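Local coordinates for giardin subunit alpha-1 (Giardia intestinalis, PDB 4EVF), which binds calcium and phosphatidylserine as an annexin and takes part in parasite attachment to the intestinal mucosa and in cytoskeletal disassembly and reassembly, at residues Asp19-Ala24 / Met284-Arg289; Lys56-Gly61 / Ser65-Leu70. All coordinates share one frame; numbering follows the deposited sequence.

Contact 1. Residues Asp19-Ala24 / Met284-Arg289; sequences DEVQIA and MAPILR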
loop_
_atom_site.group_PDB
_atom_site.type_symbol
_atom_site.label_atom_id
_atom_site.label_comp_id
_atom_site.label_asym_id
_atom_site.label_seq_id
_atom_site.Cartn_x
_atom_site.Cartn_y
_atom_site.Cartn_z
ATOM N N ASP A 19 18.507 11.714 -15.613
ATOM C CA ASP A 19 17.584 10.864 -16.336
ATOM C C ASP A 19 16.600 10.189 -15.363
ATOM O O ASP A 19 16.912 9.161 -14.771
ATOM C CB ASP A 19 18.398 9.816 -17.099
ATOM C CG ASP A 19 17.573 9.030 -18.105
ATOM O OD1 ASP A 19 16.325 9.124 -18.083
ATOM O OD2 ASP A 19 18.192 8.296 -18.916
ATOM N N GLU A 20 15.408 10.761 -15.214
ATOM C CA GLU A 20 14.416 10.253 -14.260
ATOM C C GLU A 20 13.893 8.862 -14.592
ATOM O O GLU A 20 13.798 7.992 -13.716
ATOM C CB GLU A 20 13.244 11.227 -14.134
ATOM C CG GLU A 20 13.565 12.465 -13.334
ATOM C CD GLU A 20 12.362 13.375 -13.180
ATOM O OE1 GLU A 20 11.511 13.417 -14.098
ATOM O OE2 GLU A 20 12.263 14.040 -12.134
ATOM N N VAL A 21 13.536 8.649 -15.852
ATOM C CA VAL A 21 13.032 7.345 -16.245
ATOM C C VAL A 21 14.104 6.274 -16.042
ATOM O O VAL A 21 13.799 5.141 -15.662
ATOM C CB VAL A 21 12.503 7.331 -17.691
ATOM C CG1 VAL A 21 12.063 5.934 -18.074
ATOM C CG2 VAL A 21 11.336 8.298 -17.837
ATOM N N GLN A 22 15.363 6.634 -16.282
ATOM C CA GLN A 22 16.456 5.682 -16.090
ATOM C C GLN A 22 16.642 5.305 -14.614
ATOM O O GLN A 22 16.922 4.146 -14.291
ATOM C CB GLN A 22 17.764 6.214 -16.684
ATOM C CG GLN A 22 18.945 5.269 -16.528
ATOM C CD GLN A 22 18.712 3.904 -17.159
ATOM O OE1 GLN A 22 17.731 3.692 -17.877
ATOM N NE2 GLN A 22 19.616 2.965 -16.890
ATOM N N ILE A 23 16.491 6.271 -13.717
ATOM C CA ILE A 23 16.544 5.955 -12.292
ATOM C C ILE A 23 15.365 5.060 -11.924
ATOM O O ILE A 23 15.521 4.070 -11.207
ATOM C CB ILE A 23 16.548 7.224 -11.426
ATOM C CG1 ILE A 23 17.793 8.064 -11.724
ATOM C CG2 ILE A 23 16.417 6.876 -9.941
ATOM C CD1 ILE A 23 17.698 9.484 -11.211
ATOM N N ALA A 24 14.186 5.405 -12.434
ATOM C CA ALA A 24 13.001 4.594 -12.225
ATOM C C ALA A 24 13.207 3.195 -12.785
ATOM O O ALA A 24 12.817 2.208 -12.161
ATOM C CB ALA A 24 11.759 5.265 -12.864
ATOM N N MET A 284 5.466 12.437 -14.715
ATOM C CA MET A 284 5.138 11.371 -13.770
ATOM C C MET A 284 4.778 10.048 -14.433
ATOM O O MET A 284 5.182 8.980 -13.963
ATOM C CB MET A 284 3.978 11.799 -12.867
ATOM C CG MET A 284 3.455 10.687 -11.969
ATOM S SD MET A 284 4.673 10.182 -10.713
ATOM C CE MET A 284 4.720 11.656 -9.700
ATOM N N ALA A 285 4.002 10.108 -15.510
ATOM C CA ALA A 285 3.475 8.887 -16.116
ATOM C C ALA A 285 4.536 7.860 -16.548
ATOM O O ALA A 285 4.413 6.673 -16.237
ATOM C CB ALA A 285 2.533 9.214 -17.269
ATOM N N PRO A 286 5.566 8.298 -17.289
ATOM C CA PRO A 286 6.566 7.307 -17.699
ATOM C C PRO A 286 7.268 6.689 -16.490
ATOM O O PRO A 286 7.639 5.518 -16.514
ATOM C CB PRO A 286 7.557 8.121 -18.551
ATOM C CG PRO A 286 7.267 9.552 -18.253
ATOM C CD PRO A 286 5.812 9.620 -17.894
ATOM N N ILE A 287 7.443 7.482 -15.445
ATOM C CA ILE A 287 8.048 6.979 -14.225
ATOM C C ILE A 287 7.187 5.858 -13.649
ATOM O O ILE A 287 7.694 4.774 -13.368
ATOM C CB ILE A 287 8.258 8.092 -13.191
ATOM C CG1 ILE A 287 9.340 9.062 -13.675
ATOM C CG2 ILE A 287 8.614 7.496 -11.828
ATOM C CD1 ILE A 287 9.460 10.320 -12.842
ATOM N N LEU A 288 5.884 6.109 -13.494
ATOM C CA LEU A 288 4.997 5.096 -12.928
ATOM C C LEU A 288 4.916 3.834 -13.792
ATOM O O LEU A 288 5.032 2.716 -13.276
ATOM C CB LEU A 288 3.594 5.666 -12.648
ATOM C CG LEU A 288 3.431 6.759 -11.587
ATOM C CD1 LEU A 288 1.950 7.195 -11.479
ATOM C CD2 LEU A 288 3.979 6.319 -10.216
ATOM N N ARG A 289 4.745 4.007 -15.094
ATOM C CA ARG A 289 4.678 2.878 -15.995
ATOM C C ARG A 289 5.970 2.034 -15.951
ATOM O O ARG A 289 5.921 0.866 -16.063
ATOM C CB ARG A 289 4.332 3.260 -17.436
ATOM C CG ARG A 289 2.898 3.689 -17.693
ATOM C CD ARG A 289 2.681 4.107 -19.132
ATOM N NE ARG A 289 2.355 2.952 -19.917
ATOM C CZ ARG A 289 1.953 2.958 -21.171
ATOM N NH1 ARG A 289 1.788 4.070 -21.814
ATOM N NH2 ARG A 289 1.684 1.834 -21.764
#
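Where V21 and I287 have the closest CA atoms, 5.4 Å apart, the two helices are nearly parallel: the axes of 20-24 and 284-289 approach to 8.9 Å with a signed crossing angle of -18°. Side chains meet in three places, and the two segments together bury 210 Å² between them. I287 supplies two of these places, one from each branch. Its CG1 is anti to the carbonyl carbon (chi1 -69°), which carries CD1 to E20, 4.1 Å from CB and 3.9 Å from OE1, while CG2 lies 4.0 Å from CB of A24. I287 thus spans one helical turn of its partner. These helices belong to the first and fourth annexin repeats as predicted from sequence, and their packing brings those two repeats together. At the third place V21 and P286 cross at about a right angle, CG2 of V21 reaching CB of P286 at 3.8 Å. The E20 carboxylate has a divided role: OE1 lies beside the CD1 methyl of I287, while the charge is met by a salt bridge from OE2 to R283, just before 284-289.

Contact 2. Residues Lys56-Gly61 / Ser65-Leu70; sequences KALKGG and SLLMDL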
loop_
_atom_site.group_PDB
_atom_site.type_symbol
_atom_site.label_atom_id
_atom_site.label_comp_id
_atom_site.label_asym_id
_atom_site.label_seq_id
_atom_site.Cartn_x
_atom_site.Cartn_y
_atom_site.Cartn_z
ATOM N N LYS A 56 19.306 16.119 -4.928
ATOM C CA LYS A 56 20.104 17.220 -5.449
ATOM C C LYS A 56 20.071 17.288 -6.970
ATOM O O LYS A 56 20.194 18.364 -7.541
ATOM C CB LYS A 56 21.549 17.136 -4.951
ATOM C CG LYS A 56 21.698 17.254 -3.437
ATOM C CD LYS A 56 23.159 17.426 -3.035
ATOM C CE LYS A 56 23.408 16.982 -1.589
ATOM N NZ LYS A 56 23.036 17.990 -0.561
ATOM N N ALA A 57 19.916 16.125 -7.617
ATOM C CA ALA A 57 19.972 16.104 -9.084
ATOM C C ALA A 57 18.654 16.457 -9.762
ATOM O O ALA A 57 18.649 17.016 -10.866
ATOM C CB ALA A 57 20.447 14.743 -9.560
ATOM N N LEU A 58 17.540 16.054 -9.129
ATOM C CA LEU A 58 16.237 16.268 -9.703
ATOM C C LEU A 58 15.548 17.576 -9.277
ATOM O O LEU A 58 15.850 18.166 -8.256
ATOM C CB LEU A 58 15.337 15.043 -9.405
ATOM C CG LEU A 58 15.419 13.882 -10.423
ATOM C CD1 LEU A 58 16.790 13.891 -11.086
ATOM C CD2 LEU A 58 15.140 12.537 -9.760
ATOM N N LYS A 59 14.596 17.954 -10.130
ATOM C CA LYS A 59 13.814 19.140 -9.904
ATOM C C LYS A 59 12.943 18.905 -8.714
ATOM O O LYS A 59 13.138 19.568 -7.702
ATOM C CB LYS A 59 13.005 19.526 -11.131
ATOM N N GLY A 60 12.027 18.026 -8.748
ATOM C CA GLY A 60 11.297 17.951 -7.514
ATOM C C GLY A 60 9.863 17.614 -7.785
ATOM O O GLY A 60 9.477 17.349 -8.898
ATOM N N GLY A 61 9.057 17.686 -6.766
ATOM C CA GLY A 61 7.708 17.270 -7.015
ATOM C C GLY A 61 7.639 15.831 -6.574
ATOM O O GLY A 61 8.611 15.300 -6.037
ATOM N N SER A 65 10.511 12.769 -4.999
ATOM C CA SER A 65 10.204 12.148 -3.711
ATOM C C SER A 65 10.062 10.635 -3.830
ATOM O O SER A 65 10.619 9.891 -3.014
ATOM C CB SER A 65 8.933 12.753 -3.106
ATOM O OG SER A 65 9.159 14.096 -2.722
ATOM N N LEU A 66 9.320 10.192 -4.846
ATOM C CA LEU A 66 9.145 8.775 -5.142
ATOM C C LEU A 66 10.477 8.064 -5.396
ATOM O O LEU A 66 10.737 6.980 -4.848
ATOM C CB LEU A 66 8.210 8.588 -6.340
ATOM C CG LEU A 66 8.105 7.178 -6.946
ATOM C CD1 LEU A 66 7.790 6.130 -5.890
ATOM C CD2 LEU A 66 7.062 7.105 -8.071
ATOM N N LEU A 67 11.316 8.669 -6.231
ATOM C CA LEU A 67 12.615 8.075 -6.569
ATOM C C LEU A 67 13.538 7.951 -5.351
ATOM O O LEU A 67 14.220 6.928 -5.174
ATOM C CB LEU A 67 13.280 8.844 -7.719
ATOM C CG LEU A 67 12.480 8.762 -9.028
ATOM C CD1 LEU A 67 13.063 9.643 -10.136
ATOM C CD2 LEU A 67 12.346 7.321 -9.496
ATOM N N MET A 68 13.540 8.987 -4.520
ATOM C CA MET A 68 14.214 8.974 -3.215
ATOM C C MET A 68 13.718 7.845 -2.331
ATOM O O MET A 68 14.515 7.111 -1.749
ATOM C CB MET A 68 13.994 10.299 -2.470
ATOM C CG MET A 68 14.600 11.516 -3.151
ATOM S SD MET A 68 14.153 13.053 -2.325
ATOM C CE MET A 68 14.876 12.834 -0.695
ATOM N N ASP A 69 12.398 7.723 -2.222
ATOM C CA ASP A 69 11.772 6.709 -1.381
ATOM C C ASP A 69 12.265 5.311 -1.744
ATOM O O ASP A 69 12.553 4.489 -0.865
ATOM C CB ASP A 69 10.242 6.746 -1.536
ATOM C CG ASP A 69 9.604 7.983 -0.910
ATOM O OD1 ASP A 69 10.281 8.719 -0.158
ATOM O OD2 ASP A 69 8.400 8.204 -1.155
ATOM N N LEU A 70 12.342 5.042 -3.044
ATOM C CA LEU A 70 12.757 3.727 -3.540
ATOM C C LEU A 70 14.165 3.335 -3.099
ATOM O O LEU A 70 14.514 2.147 -3.094
ATOM C CB LEU A 70 12.631 3.653 -5.061
ATOM C CG LEU A 70 11.177 3.717 -5.556
ATOM C CD1 LEU A 70 11.114 4.061 -7.049
ATOM C CD2 LEU A 70 10.437 2.415 -5.260
#
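L58 and L67 meet through one methyl each: CD2 of L58 lies 3.6 Å from CD1 of L67, and the two side chains cross at about a right angle. L67 has a staggered side chain, with CG anti to the carbonyl carbon (chi1 -64°) and chi2 extended. L58, the first residue after helix 50-57 to leave helical backbone angles, has instead a chi2 of 27°, off a staggered position; at this rotation CD2 reaches L67. Both leucines are buried, and helix 20-28 borders the pair. The second link lies at the start of helix 62-70, where G61 is the N-cap. Its carbonyl O accepts from N of S65 at 3.3 Å; at 175° the bond is almost straight, but its length makes it weak. OG of S65, beside its own backbone N, stands 3.6 Å from the same G61 O. G60 and G61 both have positive phi and an extended psi, angles that would press a CB against the preceding carbonyl O, which accounts for glycine at both positions. With one methyl pair and one long bond between them, the two segments hold each other only lightly, so burial of the leucines against helix 20-28 probably supplies much of the apolar packing here.

How the contacts relate
From the N terminus, the chain passes helix 4-16 and enters helix 20-28, which contact 1 pairs with helix 284-292 near the C terminus, closing a loop of 259 intervening residues, 191 of them helical. Contact 2 is nested inside that loop and spans just three residues, connecting the end of helix 50-57 with helix 62-70 within the first predicted repeat. Their centres are 11 Å apart and the two contacts touch directly. CD2 of L288 is 3.8 Å from CD2 of L66, and on the other helix of contact 1 O of E20 is 4.0 Å from CD1 of L67. Helix 62-70 is therefore the element that meets both helix 20-28 and helix 284-292.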